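Local coordinates for protein mediator of RNA polymerase II transcription subunit 18 (Schizosaccharomyces pombe, PDB 3C0T) that serves as a component of the Mediator complex, a coactivator that conveys information from gene-specific regulators to the RNA polymerase II transcription machinery, at residues A[1-6]-A[94-100]; A[7-12]-A[163-167]; A[26-32]-A[127-133]; A[85-91]-A[203-207]. One frame throughout, in Å; residues are numbered along the deposited sequence.

Contact 1: A[1-6]-A[94-100]; sequences MQELYL and CGIRPVN
Leu4 and Ile96 face each other as a non-hydrogen-bonded pair of antiparallel strands; the two side chains run in parallel off the sheet, with Leu4 CG 4.1 Å from Ile96 CG1. The second branch of Ile96 meets a different neighbour, CG2 coming within 3.5 Å of Gln2 CG. Helix 179-196 touches Leu4 on this face through Ala185 and Leu189.

On the other face the Tyr5 ring covers Gly95, whose CA stands 4.0 Å from the ring centroid as a CH-pi contact. Tyr5 CG sits between its own backbone N and carbonyl carbon (chi1 67°), which brings the ring over Gly95, where a side chain would collide with it. Tyr5 OH goes on to hydrogen-bond Val205 O.

Backbone bonds pair Glu3 N with Arg97 O at 2.9 Å and Arg97 N with Glu3 O at 3.0 Å. The side chains of the two residues extend together, their flat ends 67° apart, and Arg97 NH2 meets Glu3 OE2 at 3.0 Å on its syn side, 35° out of the carboxylate plane. Arg97 NE adds a weak bond to that oxygen. Because both residues are buried, this salt bridge probably offsets the cost of placing two charges inside the protein.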
loop_
_atom_site.group_PDB
_atom_site.type_symbol
_atom_site.label_atom_id
_atom_site.label_comp_id
_atom_site.label_asym_id
_atom_site.label_seq_id
_atom_site.Cartn_x
_atom_site.Cartn_y
_atom_site.Cartn_z
ATOM N N MET A 1 9.276 2.616 13.309
ATOM C CA MET A 1 8.213 3.589 12.933
ATOM C C MET A 1 6.857 2.902 13.073
ATOM O O MET A 1 6.714 1.719 12.772
ATOM C CB MET A 1 8.441 4.077 11.499
ATOM C CG MET A 1 7.454 5.114 10.997
ATOM S SD MET A 1 8.010 5.909 9.452
ATOM C CE MET A 1 7.823 4.566 8.273
ATOM N N GLN A 2 5.867 3.652 13.542
ATOM C CA GLN A 2 4.536 3.107 13.766
ATOM C C GLN A 2 3.521 3.677 12.782
ATOM O O GLN A 2 3.425 4.893 12.609
ATOM C CB GLN A 2 4.099 3.433 15.198
ATOM C CG GLN A 2 3.428 2.298 15.955
ATOM C CD GLN A 2 4.362 1.135 16.218
ATOM O OE1 GLN A 2 5.492 1.327 16.650
ATOM N NE2 GLN A 2 3.889 -0.080 15.963
ATOM N N GLU A 3 2.768 2.797 12.128
ATOM C CA GLU A 3 1.745 3.243 11.192
ATOM C C GLU A 3 0.352 3.018 11.777
ATOM O O GLU A 3 -0.021 1.885 12.085
ATOM C CB GLU A 3 1.851 2.496 9.852
ATOM C CG GLU A 3 0.749 2.893 8.861
ATOM C CD GLU A 3 0.884 2.224 7.496
ATOM O OE1 GLU A 3 1.916 2.426 6.827
ATOM O OE2 GLU A 3 -0.045 1.494 7.090
ATOM N N LEU A 4 -0.405 4.098 11.946
ATOM C CA LEU A 4 -1.775 3.994 12.447
ATOM C C LEU A 4 -2.627 4.124 11.179
ATOM O O LEU A 4 -2.368 4.994 10.340
ATOM C CB LEU A 4 -2.081 5.114 13.450
ATOM C CG LEU A 4 -1.241 5.071 14.736
ATOM C CD1 LEU A 4 0.152 5.653 14.459
ATOM C CD2 LEU A 4 -1.931 5.875 15.844
ATOM N N TYR A 5 -3.639 3.275 11.026
ATOM C CA TYR A 5 -4.410 3.318 9.794
ATOM C C TYR A 5 -5.846 2.834 9.883
ATOM O O TYR A 5 -6.277 2.286 10.889
ATOM C CB TYR A 5 -3.691 2.461 8.755
ATOM C CG TYR A 5 -3.709 0.999 9.142
ATOM C CD1 TYR A 5 -4.751 0.164 8.730
ATOM C CD2 TYR A 5 -2.729 0.468 9.987
ATOM C CE1 TYR A 5 -4.824 -1.161 9.154
ATOM C CE2 TYR A 5 -2.789 -0.863 10.419
ATOM C CZ TYR A 5 -3.841 -1.668 10.002
ATOM O OH TYR A 5 -3.936 -2.968 10.444
ATOM N N LEU A 6 -6.561 3.024 8.780
ATOM C CA LEU A 6 -7.944 2.590 8.630
ATOM C C LEU A 6 -8.052 2.130 7.191
ATOM O O LEU A 6 -7.410 2.700 6.305
ATOM C CB LEU A 6 -8.918 3.741 8.884
ATOM C CG LEU A 6 -9.035 4.191 10.341
ATOM C CD1 LEU A 6 -9.965 5.392 10.435
ATOM C CD2 LEU A 6 -9.560 3.033 11.190
ATOM N N CYS A 94 -8.514 2.181 15.583
ATOM C CA CYS A 94 -7.709 2.227 14.361
ATOM C C CYS A 94 -6.607 1.167 14.440
ATOM O O CYS A 94 -6.176 0.793 15.527
ATOM C CB CYS A 94 -7.071 3.604 14.181
ATOM S SG CYS A 94 -5.586 3.855 15.179
ATOM N N GLY A 95 -6.152 0.681 13.292
ATOM C CA GLY A 95 -5.111 -0.325 13.305
ATOM C C GLY A 95 -3.734 0.269 13.524
ATOM O O GLY A 95 -3.509 1.450 13.256
ATOM N N ILE A 96 -2.813 -0.546 14.025
ATOM C CA ILE A 96 -1.437 -0.119 14.254
ATOM C C ILE A 96 -0.488 -1.241 13.846
ATOM O O ILE A 96 -0.707 -2.406 14.193
ATOM C CB ILE A 96 -1.150 0.207 15.743
ATOM C CG1 ILE A 96 -2.070 1.319 16.239
ATOM C CG2 ILE A 96 0.300 0.667 15.900
ATOM C CD1 ILE A 96 -1.795 1.719 17.678
ATOM N N ARG A 97 0.560 -0.897 13.104
ATOM C CA ARG A 97 1.537 -1.890 12.695
ATOM C C ARG A 97 2.901 -1.239 12.553
ATOM O O ARG A 97 3.002 -0.063 12.205
ATOM C CB ARG A 97 1.142 -2.538 11.371
ATOM C CG ARG A 97 1.130 -1.578 10.218
ATOM C CD ARG A 97 0.976 -2.299 8.912
ATOM N NE ARG A 97 1.009 -1.353 7.804
ATOM C CZ ARG A 97 1.206 -1.693 6.536
ATOM N NH1 ARG A 97 1.388 -2.962 6.207
ATOM N NH2 ARG A 97 1.228 -0.756 5.599
ATOM N N PRO A 98 3.971 -1.992 12.845
ATOM C CA PRO A 98 5.335 -1.466 12.738
ATOM C C PRO A 98 5.712 -1.330 11.265
ATOM O O PRO A 98 5.377 -2.194 10.453
ATOM C CB PRO A 98 6.183 -2.539 13.430
ATOM C CG PRO A 98 5.205 -3.288 14.295
ATOM C CD PRO A 98 3.974 -3.337 13.445
ATOM N N VAL A 99 6.395 -0.251 10.917
ATOM C CA VAL A 99 6.825 -0.041 9.542
ATOM C C VAL A 99 8.187 0.627 9.549
ATOM O O VAL A 99 8.352 1.703 10.117
ATOM C CB VAL A 99 5.853 0.862 8.760
ATOM C CG1 VAL A 99 6.468 1.242 7.414
ATOM C CG2 VAL A 99 4.537 0.145 8.548
ATOM N N ASN A 100 9.163 -0.017 8.922
ATOM C CA ASN A 100 10.509 0.531 8.853
ATOM C C ASN A 100 10.867 0.759 7.401
ATOM O O ASN A 100 10.595 -0.083 6.543
ATOM C CB ASN A 100 11.493 -0.424 9.516
ATOM C CG ASN A 100 11.215 -0.593 10.995
ATOM O OD1 ASN A 100 11.342 0.356 11.771
ATOM N ND2 ASN A 100 10.820 -1.797 11.394
#

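Contact 2: A[7-12]-A[163-167]; sequences LGVVPS and QPWIL
Trp165 presents its indole edge to Val10 and Ser12: Val10 O and Ser12 CA both lie close to the ring plane, the latter 4.3 Å from Trp165 CD1. A water molecule also sits in plane at the edge, 2.8 Å from Ser12 OG and weakly bonded to Trp165 NE1. The ring of Phe15 stacks with the indole. The pyrrolidine of Pro164 meets Val9, with Val9 CG2 3.4 Å from Pro164 CB. That branch is set trans to the backbone N of Val9, because CG1 takes the place between N and the carbonyl carbon (chi1 83°).

Val10 and Leu167 project from the same face of the sheet as Trp165, with Val10 CG2 4.1 Å from Leu167 CG. Val10 N donates to Trp165 O at 2.7 Å with an almost straight N-H...O angle of 172°, and Trp165 N returns a bond to Val10 O; Gly8 and Leu167 exchange another two. Apolar side chains of another protein's chain pack on Leu7, Val9 and Pro164.

Strand 2-10 thus pairs with 165-173 on one flank and 95-104 on the other. Following the pairings onward through 136-146, 118-133, 27-41, 56-61 and 78-83 returns to 95-104, the closed antiparallel barrel consistent with the CYTH clan.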
loop_
_atom_site.group_PDB
_atom_site.type_symbol
_atom_site.label_atom_id
_atom_site.label_comp_id
_atom_site.label_asym_id
_atom_site.label_seq_id
_atom_site.Cartn_x
_atom_site.Cartn_y
_atom_site.Cartn_z
ATOM N N LEU A 7 -8.843 1.093 6.959
ATOM C CA LEU A 7 -9.011 0.566 5.617
ATOM C C LEU A 7 -10.478 0.505 5.210
ATOM O O LEU A 7 -11.365 0.324 6.046
ATOM C CB LEU A 7 -8.389 -0.829 5.517
ATOM C CG LEU A 7 -6.876 -0.932 5.311
ATOM C CD1 LEU A 7 -6.459 -2.380 5.419
ATOM C CD2 LEU A 7 -6.491 -0.386 3.946
ATOM N N GLY A 8 -10.715 0.670 3.913
ATOM C CA GLY A 8 -12.059 0.634 3.373
ATOM C C GLY A 8 -12.007 0.173 1.928
ATOM O O GLY A 8 -10.940 0.176 1.302
ATOM N N VAL A 9 -13.151 -0.218 1.384
ATOM C CA VAL A 9 -13.197 -0.682 0.008
ATOM C C VAL A 9 -14.229 0.147 -0.764
ATOM O O VAL A 9 -15.296 0.469 -0.243
ATOM C CB VAL A 9 -13.549 -2.201 -0.033
ATOM C CG1 VAL A 9 -15.054 -2.402 0.067
ATOM C CG2 VAL A 9 -12.990 -2.835 -1.276
ATOM N N VAL A 10 -13.893 0.513 -1.996
ATOM C CA VAL A 10 -14.779 1.312 -2.841
ATOM C C VAL A 10 -15.066 0.561 -4.134
ATOM O O VAL A 10 -14.163 0.339 -4.933
ATOM C CB VAL A 10 -14.131 2.664 -3.217
ATOM C CG1 VAL A 10 -14.994 3.402 -4.234
ATOM C CG2 VAL A 10 -13.939 3.512 -1.971
ATOM N N PRO A 11 -16.328 0.159 -4.353
ATOM C CA PRO A 11 -16.717 -0.569 -5.568
ATOM C C PRO A 11 -16.397 0.257 -6.809
ATOM O O PRO A 11 -16.511 1.479 -6.797
ATOM C CB PRO A 11 -18.223 -0.760 -5.390
ATOM C CG PRO A 11 -18.382 -0.808 -3.899
ATOM C CD PRO A 11 -17.475 0.305 -3.442
ATOM N N SER A 12 -16.003 -0.413 -7.882
ATOM C CA SER A 12 -15.664 0.273 -9.119
ATOM C C SER A 12 -16.764 1.223 -9.616
ATOM O O SER A 12 -16.475 2.293 -10.163
ATOM C CB SER A 12 -15.342 -0.759 -10.200
ATOM O OG SER A 12 -14.772 -0.120 -11.323
ATOM N N GLN A 163 -12.688 -5.787 -9.669
ATOM C CA GLN A 163 -11.832 -5.380 -8.569
ATOM C C GLN A 163 -12.205 -4.042 -7.947
ATOM O O GLN A 163 -12.291 -3.031 -8.641
ATOM C CB GLN A 163 -10.399 -5.307 -9.078
ATOM C CG GLN A 163 -9.357 -5.258 -8.005
ATOM C CD GLN A 163 -7.972 -5.371 -8.589
ATOM O OE1 GLN A 163 -7.679 -6.316 -9.310
ATOM N NE2 GLN A 163 -7.114 -4.405 -8.285
ATOM N N PRO A 164 -12.440 -4.019 -6.629
ATOM C CA PRO A 164 -12.791 -2.755 -5.977
ATOM C C PRO A 164 -11.517 -1.937 -5.738
ATOM O O PRO A 164 -10.403 -2.470 -5.817
ATOM C CB PRO A 164 -13.409 -3.211 -4.663
ATOM C CG PRO A 164 -12.576 -4.419 -4.337
ATOM C CD PRO A 164 -12.513 -5.135 -5.671
ATOM N N TRP A 165 -11.682 -0.644 -5.475
ATOM C CA TRP A 165 -10.542 0.208 -5.174
ATOM C C TRP A 165 -10.383 0.116 -3.668
ATOM O O TRP A 165 -11.372 -0.033 -2.943
ATOM C CB TRP A 165 -10.811 1.655 -5.560
ATOM C CG TRP A 165 -10.788 1.897 -7.032
ATOM C CD1 TRP A 165 -11.778 1.615 -7.924
ATOM C CD2 TRP A 165 -9.712 2.468 -7.790
ATOM N NE1 TRP A 165 -11.390 1.975 -9.195
ATOM C CE2 TRP A 165 -10.127 2.500 -9.142
ATOM C CE3 TRP A 165 -8.441 2.954 -7.459
ATOM C CZ2 TRP A 165 -9.315 3.004 -10.169
ATOM C CZ3 TRP A 165 -7.628 3.459 -8.484
ATOM C CH2 TRP A 165 -8.073 3.477 -9.823
ATOM N N ILE A 166 -9.147 0.183 -3.196
ATOM C CA ILE A 166 -8.893 0.111 -1.766
ATOM C C ILE A 166 -8.659 1.515 -1.236
ATOM O O ILE A 166 -7.934 2.305 -1.848
ATOM C CB ILE A 166 -7.659 -0.773 -1.462
ATOM C CG1 ILE A 166 -7.960 -2.222 -1.846
ATOM C CG2 ILE A 166 -7.282 -0.680 0.024
ATOM C CD1 ILE A 166 -6.798 -3.164 -1.638
ATOM N N LEU A 167 -9.297 1.826 -0.110
ATOM C CA LEU A 167 -9.152 3.128 0.533
ATOM C C LEU A 167 -8.315 2.903 1.780
ATOM O O LEU A 167 -8.772 2.258 2.723
ATOM C CB LEU A 167 -10.513 3.698 0.942
ATOM C CG LEU A 167 -10.940 5.047 0.347
ATOM C CD1 LEU A 167 -12.118 5.573 1.138
ATOM C CD2 LEU A 167 -9.814 6.062 0.405
HETATM O O HOH W 1 -13.171 2.041 -12.132
#

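Contact 3: A[26-32]-A[127-133]; sequences LDGPKTI and QGLEYFF
Asp27 and Phe132 pair through two backbone bonds, Asp27 N to Phe132 O being 3.0 Å, in antiparallel strands whose N-to-C directions are 152° apart; the register then slips by one residue before Lys30 pairs with Glu130. This beta bulge in the barrel sheet contains Gly28 and the cis peptide before Pro29. A side chain at Gly28 would press on Asp27 O as well as strike Glu130 O.

At the bulge Pro29 lies over the Tyr131 ring, its CB 3.4 Å from the centroid and 15° off the normal, a CH-pi contact. Tyr131 OH hydrogen-bonds Ser23 OG of helix 15-25. Replacing Tyr131 by a serine would probably leave Pro29 without its aromatic cover and Ser23 without its phenolic partner. Elsewhere, Lys30 and Glu130 run next to each other, with Lys30 NZ 3.3 Å from Glu130 OE1 in a salt bridge. The carboxylate has a second cationic partner, Arg139, at OE2, and is likely to stay ionised. Lys30 continues straight beyond CG and brings CD to the edge of the Phe132 ring, 3.9 Å from CZ.

Just after helix 15-25 ends, Leu26 CD1 touches Tyr131 CB at 3.8 Å, and Leu26 CD2 lies 3.5 Å from Phe133 CB.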
loop_
_atom_site.group_PDB
_atom_site.type_symbol
_atom_site.label_atom_id
_atom_site.label_comp_id
_atom_site.label_asym_id
_atom_site.label_seq_id
_atom_site.Cartn_x
_atom_site.Cartn_y
_atom_site.Cartn_z
ATOM N N LEU A 26 -11.104 16.935 0.854
ATOM C CA LEU A 26 -9.693 16.842 1.226
ATOM C C LEU A 26 -8.760 17.630 0.325
ATOM O O LEU A 26 -9.177 18.182 -0.692
ATOM C CB LEU A 26 -9.246 15.379 1.208
ATOM C CG LEU A 26 -10.093 14.382 1.997
ATOM C CD1 LEU A 26 -9.525 12.984 1.832
ATOM C CD2 LEU A 26 -10.103 14.779 3.466
ATOM N N ASP A 27 -7.491 17.685 0.714
ATOM C CA ASP A 27 -6.488 18.354 -0.095
ATOM C C ASP A 27 -5.873 17.299 -1.021
ATOM O O ASP A 27 -5.818 16.109 -0.684
ATOM C CB ASP A 27 -5.398 18.983 0.780
ATOM C CG ASP A 27 -5.915 20.161 1.610
ATOM O OD1 ASP A 27 -6.841 20.872 1.149
ATOM O OD2 ASP A 27 -5.383 20.386 2.719
ATOM N N GLY A 28 -5.410 17.740 -2.184
ATOM C CA GLY A 28 -4.828 16.824 -3.142
ATOM C C GLY A 28 -5.703 16.823 -4.380
ATOM O O GLY A 28 -6.461 17.767 -4.584
ATOM N N PRO A 29 -5.658 15.770 -5.205
ATOM C CA PRO A 29 -4.826 14.577 -5.026
ATOM C C PRO A 29 -3.552 14.612 -5.849
ATOM O O PRO A 29 -3.328 15.530 -6.635
ATOM C CB PRO A 29 -5.746 13.468 -5.500
ATOM C CG PRO A 29 -6.369 14.109 -6.720
ATOM C CD PRO A 29 -6.634 15.561 -6.294
ATOM N N LYS A 30 -2.712 13.607 -5.650
ATOM C CA LYS A 30 -1.489 13.475 -6.429
ATOM C C LYS A 30 -1.562 12.037 -6.926
ATOM O O LYS A 30 -2.015 11.153 -6.198
ATOM C CB LYS A 30 -0.239 13.709 -5.567
ATOM C CG LYS A 30 0.281 12.501 -4.816
ATOM C CD LYS A 30 1.554 12.859 -4.043
ATOM C CE LYS A 30 2.100 11.659 -3.270
ATOM N NZ LYS A 30 3.221 12.031 -2.355
ATOM N N THR A 31 -1.160 11.800 -8.168
ATOM C CA THR A 31 -1.231 10.451 -8.698
ATOM C C THR A 31 -0.205 9.566 -8.030
ATOM O O THR A 31 0.840 10.025 -7.578
ATOM C CB THR A 31 -0.983 10.396 -10.218
ATOM O OG1 THR A 31 0.362 10.786 -10.494
ATOM C CG2 THR A 31 -1.919 11.331 -10.947
ATOM N N ILE A 32 -0.532 8.286 -7.977
ATOM C CA ILE A 32 0.323 7.272 -7.397
ATOM C C ILE A 32 0.492 6.152 -8.428
ATOM O O ILE A 32 -0.496 5.615 -8.939
ATOM C CB ILE A 32 -0.325 6.633 -6.140
ATOM C CG1 ILE A 32 -0.410 7.646 -4.990
ATOM C CG2 ILE A 32 0.436 5.370 -5.757
ATOM C CD1 ILE A 32 0.937 8.131 -4.460
ATOM N N GLN A 127 -1.732 1.532 -8.458
ATOM C CA GLN A 127 -2.283 2.626 -9.231
ATOM C C GLN A 127 -3.316 3.328 -8.352
ATOM O O GLN A 127 -4.218 2.671 -7.819
ATOM C CB GLN A 127 -2.988 2.065 -10.469
ATOM C CG GLN A 127 -3.842 3.075 -11.231
ATOM C CD GLN A 127 -4.894 2.401 -12.112
ATOM O OE1 GLN A 127 -5.077 2.775 -13.264
ATOM N NE2 GLN A 127 -5.591 1.410 -11.567
ATOM N N GLY A 128 -3.212 4.644 -8.206
ATOM C CA GLY A 128 -4.189 5.334 -7.389
ATOM C C GLY A 128 -3.960 6.817 -7.204
ATOM O O GLY A 128 -3.114 7.427 -7.871
ATOM N N LEU A 129 -4.731 7.388 -6.280
ATOM C CA LEU A 129 -4.665 8.803 -5.955
ATOM C C LEU A 129 -4.377 8.968 -4.473
ATOM O O LEU A 129 -4.756 8.129 -3.652
ATOM C CB LEU A 129 -5.997 9.490 -6.292
ATOM C CG LEU A 129 -6.312 9.662 -7.780
ATOM C CD1 LEU A 129 -7.762 10.121 -7.974
ATOM C CD2 LEU A 129 -5.337 10.666 -8.375
ATOM N N GLU A 130 -3.706 10.054 -4.129
ATOM C CA GLU A 130 -3.384 10.300 -2.741
ATOM C C GLU A 130 -3.829 11.697 -2.336
ATOM O O GLU A 130 -3.572 12.675 -3.042
ATOM C CB GLU A 130 -1.886 10.136 -2.514
ATOM C CG GLU A 130 -1.550 9.634 -1.136
ATOM C CD GLU A 130 -0.092 9.227 -0.993
ATOM O OE1 GLU A 130 0.780 10.117 -1.107
ATOM O OE2 GLU A 130 0.174 8.019 -0.764
ATOM N N TYR A 131 -4.527 11.769 -1.208
ATOM C CA TYR A 131 -5.010 13.027 -0.666
ATOM C C TYR A 131 -4.386 13.233 0.715
ATOM O O TYR A 131 -3.714 12.339 1.229
ATOM C CB TYR A 131 -6.530 13.006 -0.532
ATOM C CG TYR A 131 -7.288 12.990 -1.837
ATOM C CD1 TYR A 131 -7.508 11.796 -2.530
ATOM C CD2 TYR A 131 -7.825 14.167 -2.362
ATOM C CE1 TYR A 131 -8.255 11.778 -3.714
ATOM C CE2 TYR A 131 -8.569 14.159 -3.541
ATOM C CZ TYR A 131 -8.782 12.963 -4.206
ATOM O OH TYR A 131 -9.554 12.959 -5.342
ATOM N N PHE A 132 -4.606 14.407 1.308
ATOM C CA PHE A 132 -4.058 14.723 2.628
ATOM C C PHE A 132 -5.031 15.605 3.400
ATOM O O PHE A 132 -5.734 16.429 2.812
ATOM C CB PHE A 132 -2.720 15.474 2.512
ATOM C CG PHE A 132 -1.865 15.025 1.359
ATOM C CD1 PHE A 132 -2.131 15.472 0.060
ATOM C CD2 PHE A 132 -0.829 14.105 1.553
ATOM C CE1 PHE A 132 -1.377 14.998 -1.040
ATOM C CE2 PHE A 132 -0.067 13.624 0.463
ATOM C CZ PHE A 132 -0.344 14.070 -0.833
ATOM N N PHE A 133 -5.064 15.429 4.717
ATOM C CA PHE A 133 -5.918 16.230 5.587
ATOM C C PHE A 133 -5.669 15.829 7.046
ATOM O O PHE A 133 -5.372 14.661 7.337
ATOM C CB PHE A 133 -7.392 16.039 5.217
ATOM C CG PHE A 133 -8.209 17.298 5.322
ATOM C CD1 PHE A 133 -7.880 18.422 4.564
ATOM C CD2 PHE A 133 -9.307 17.367 6.179
ATOM C CE1 PHE A 133 -8.635 19.605 4.656
ATOM C CE2 PHE A 133 -10.071 18.544 6.280
ATOM C CZ PHE A 133 -9.727 19.664 5.513
#

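Contact 4: A[85-91]-A[203-207]; sequences NSEPKRE and KNVRL
Ser86 and Leu207 join the loop between strands 78-83 and 95-104 of the barrel sheet to the C-terminal tail. Two hydrogen bonds link them in opposite directions. Ser86 N donates to Leu207 O at 3.0 Å, reaching it from 45° out of the plane of the terminal carboxylate. Leu207 N in turn donates to Ser86 OG at 3.0 Å, nearly straight at 175°. With chi1 at 51°, OG is tucked over the serine's own backbone, which sets it within reach of Leu207 N. Farther along, Asn204 ND2 gives weak bonds to Arg90 O and to Lys93 O.

One water bridges the segments, 2.9 Å from Ser86 OG and donating to Asn204 OD1. With an alanine replacing Ser86, Leu207 N would probably lose its acceptor and the water one of its protein partners.

By packing, Arg206 lays CG 3.6 Å from Ser86 OG and brings NH1 to 3.1 Å from Pro88 CB. Outside the two segments, a basic side chain of another protein's chain is salt-bridged to Leu207 OXT, so the tail contacts both this loop and another protein. A final CH contact brings Asn85 CA to within 3.4 Å of Leu207 O.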
loop_
_atom_site.group_PDB
_atom_site.type_symbol
_atom_site.label_atom_id
_atom_site.label_comp_id
_atom_site.label_asym_id
_atom_site.label_seq_id
_atom_site.Cartn_x
_atom_site.Cartn_y
_atom_site.Cartn_z
ATOM N N ASN A 85 3.227 -7.253 11.416
ATOM C CA ASN A 85 1.813 -7.587 11.515
ATOM C C ASN A 85 1.168 -6.519 12.390
ATOM O O ASN A 85 1.810 -6.000 13.308
ATOM C CB ASN A 85 1.654 -8.965 12.154
ATOM C CG ASN A 85 2.384 -10.057 11.380
ATOM O OD1 ASN A 85 2.809 -11.053 11.955
ATOM N ND2 ASN A 85 2.523 -9.874 10.072
ATOM N N SER A 86 -0.084 -6.171 12.103
ATOM C CA SER A 86 -0.762 -5.163 12.906
ATOM C C SER A 86 -1.039 -5.743 14.284
ATOM O O SER A 86 -1.089 -6.959 14.455
ATOM C CB SER A 86 -2.069 -4.733 12.238
ATOM O OG SER A 86 -2.860 -5.851 11.891
ATOM N N GLU A 87 -1.205 -4.871 15.270
ATOM C CA GLU A 87 -1.476 -5.316 16.629
ATOM C C GLU A 87 -2.903 -5.836 16.778
ATOM O O GLU A 87 -3.839 -5.290 16.197
ATOM C CB GLU A 87 -1.239 -4.169 17.608
ATOM C CG GLU A 87 0.193 -3.663 17.607
ATOM C CD GLU A 87 0.352 -2.398 18.419
ATOM O OE1 GLU A 87 1.468 -1.829 18.433
ATOM O OE2 GLU A 87 -0.645 -1.973 19.047
ATOM N N PRO A 88 -3.082 -6.917 17.551
ATOM C CA PRO A 88 -4.404 -7.510 17.774
ATOM C C PRO A 88 -5.109 -6.822 18.940
ATOM O O PRO A 88 -4.530 -5.954 19.595
ATOM C CB PRO A 88 -4.071 -8.961 18.079
ATOM C CG PRO A 88 -2.821 -8.812 18.896
ATOM C CD PRO A 88 -2.023 -7.774 18.117
ATOM N N LYS A 89 -6.355 -7.219 19.192
ATOM C CA LYS A 89 -7.154 -6.648 20.279
ATOM C C LYS A 89 -7.369 -5.146 20.128
ATOM O O LYS A 89 -7.573 -4.444 21.119
ATOM C CB LYS A 89 -6.499 -6.912 21.645
ATOM C CG LYS A 89 -6.650 -8.331 22.193
ATOM C CD LYS A 89 -5.838 -9.349 21.404
ATOM C CE LYS A 89 -5.857 -10.715 22.086
ATOM N NZ LYS A 89 -5.286 -10.648 23.466
ATOM N N ARG A 90 -7.311 -4.654 18.894
ATOM C CA ARG A 90 -7.525 -3.236 18.630
ATOM C C ARG A 90 -8.763 -3.058 17.770
ATOM O O ARG A 90 -8.946 -2.030 17.118
ATOM C CB ARG A 90 -6.316 -2.617 17.925
ATOM C CG ARG A 90 -5.186 -2.243 18.854
ATOM C CD ARG A 90 -4.192 -1.350 18.145
ATOM N NE ARG A 90 -4.765 -0.052 17.796
ATOM C CZ ARG A 90 -4.938 0.950 18.651
ATOM N NH1 ARG A 90 -4.579 0.813 19.920
ATOM N NH2 ARG A 90 -5.470 2.095 18.237
ATOM N N GLU A 91 -9.611 -4.077 17.766
ATOM C CA GLU A 91 -10.844 -4.037 17.003
ATOM C C GLU A 91 -11.648 -2.831 17.497
ATOM O O GLU A 91 -11.555 -2.457 18.672
ATOM C CB GLU A 91 -11.623 -5.333 17.228
ATOM C CG GLU A 91 -12.640 -5.646 16.152
ATOM C CD GLU A 91 -12.001 -5.786 14.782
ATOM O OE1 GLU A 91 -11.474 -4.774 14.268
ATOM O OE2 GLU A 91 -12.024 -6.906 14.223
ATOM N N LYS A 203 -12.442 1.033 8.687
ATOM C CA LYS A 203 -12.224 0.275 9.904
ATOM C C LYS A 203 -10.872 -0.410 9.956
ATOM O O LYS A 203 -10.145 -0.474 8.966
ATOM C CB LYS A 203 -13.337 -0.760 10.112
ATOM C CG LYS A 203 -14.089 -1.185 8.862
ATOM C CD LYS A 203 -13.280 -2.097 7.962
ATOM C CE LYS A 203 -14.099 -2.472 6.725
ATOM N NZ LYS A 203 -13.364 -3.338 5.756
ATOM N N ASN A 204 -10.544 -0.904 11.143
ATOM C CA ASN A 204 -9.299 -1.605 11.377
ATOM C C ASN A 204 -9.399 -2.960 10.689
ATOM O O ASN A 204 -10.328 -3.719 10.933
ATOM C CB ASN A 204 -9.091 -1.788 12.885
ATOM C CG ASN A 204 -7.774 -2.475 13.226
ATOM O OD1 ASN A 204 -7.082 -3.009 12.350
ATOM N ND2 ASN A 204 -7.427 -2.476 14.512
ATOM N N VAL A 205 -8.454 -3.247 9.805
ATOM C CA VAL A 205 -8.417 -4.520 9.098
ATOM C C VAL A 205 -7.014 -5.056 9.333
ATOM O O VAL A 205 -6.042 -4.298 9.282
ATOM C CB VAL A 205 -8.668 -4.336 7.583
ATOM C CG1 VAL A 205 -8.558 -5.665 6.867
ATOM C CG2 VAL A 205 -10.047 -3.748 7.360
ATOM N N ARG A 206 -6.900 -6.353 9.602
ATOM C CA ARG A 206 -5.593 -6.929 9.875
ATOM C C ARG A 206 -4.630 -6.851 8.694
ATOM O O ARG A 206 -5.003 -7.112 7.553
ATOM C CB ARG A 206 -5.730 -8.382 10.335
ATOM C CG ARG A 206 -4.463 -8.900 10.998
ATOM C CD ARG A 206 -4.721 -10.114 11.876
ATOM N NE ARG A 206 -3.869 -10.109 13.068
ATOM C CZ ARG A 206 -4.025 -9.282 14.101
ATOM N NH1 ARG A 206 -3.199 -9.350 15.139
ATOM N NH2 ARG A 206 -5.017 -8.397 14.107
ATOM N N LEU A 207 -3.385 -6.488 8.992
ATOM C CA LEU A 207 -2.336 -6.370 7.979
ATOM C C LEU A 207 -1.065 -7.118 8.393
ATOM O O LEU A 207 -0.954 -7.493 9.584
ATOM C CB LEU A 207 -2.009 -4.890 7.737
ATOM C CG LEU A 207 -3.016 -4.078 6.918
ATOM C CD1 LEU A 207 -2.593 -2.618 6.880
ATOM C CD2 LEU A 207 -3.095 -4.642 5.508
ATOM O OXT LEU A 207 -0.186 -7.313 7.524
HETATM O O HOH W 2 -5.552 -4.968 12.602
#

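In the fold
Contacts 1, 2 and 3 belong to one curled antiparallel sheet, and contact 4 packs on that sheet through Tyr5 and Arg97. Contacts 1 and 2 divide strand 2-10 end to end, their centres about 20 Å apart, each using a different neighbouring strand. Contact 3 sits farther round the barrel, its centre about 15 Å from that of contact 2, which it meets through Trp165 packing on Gln127 and Gly128. Contact 4 is about 9 Å from contact 1, centre to centre, tied to it by Glu87 N to Ile96 O at 2.7 Å, while Tyr5 also touches Ser86. Leu7 N to Lys203 O connects contact 2 with the same tail. Both contacts 2 and 4 touch the chain of another protein.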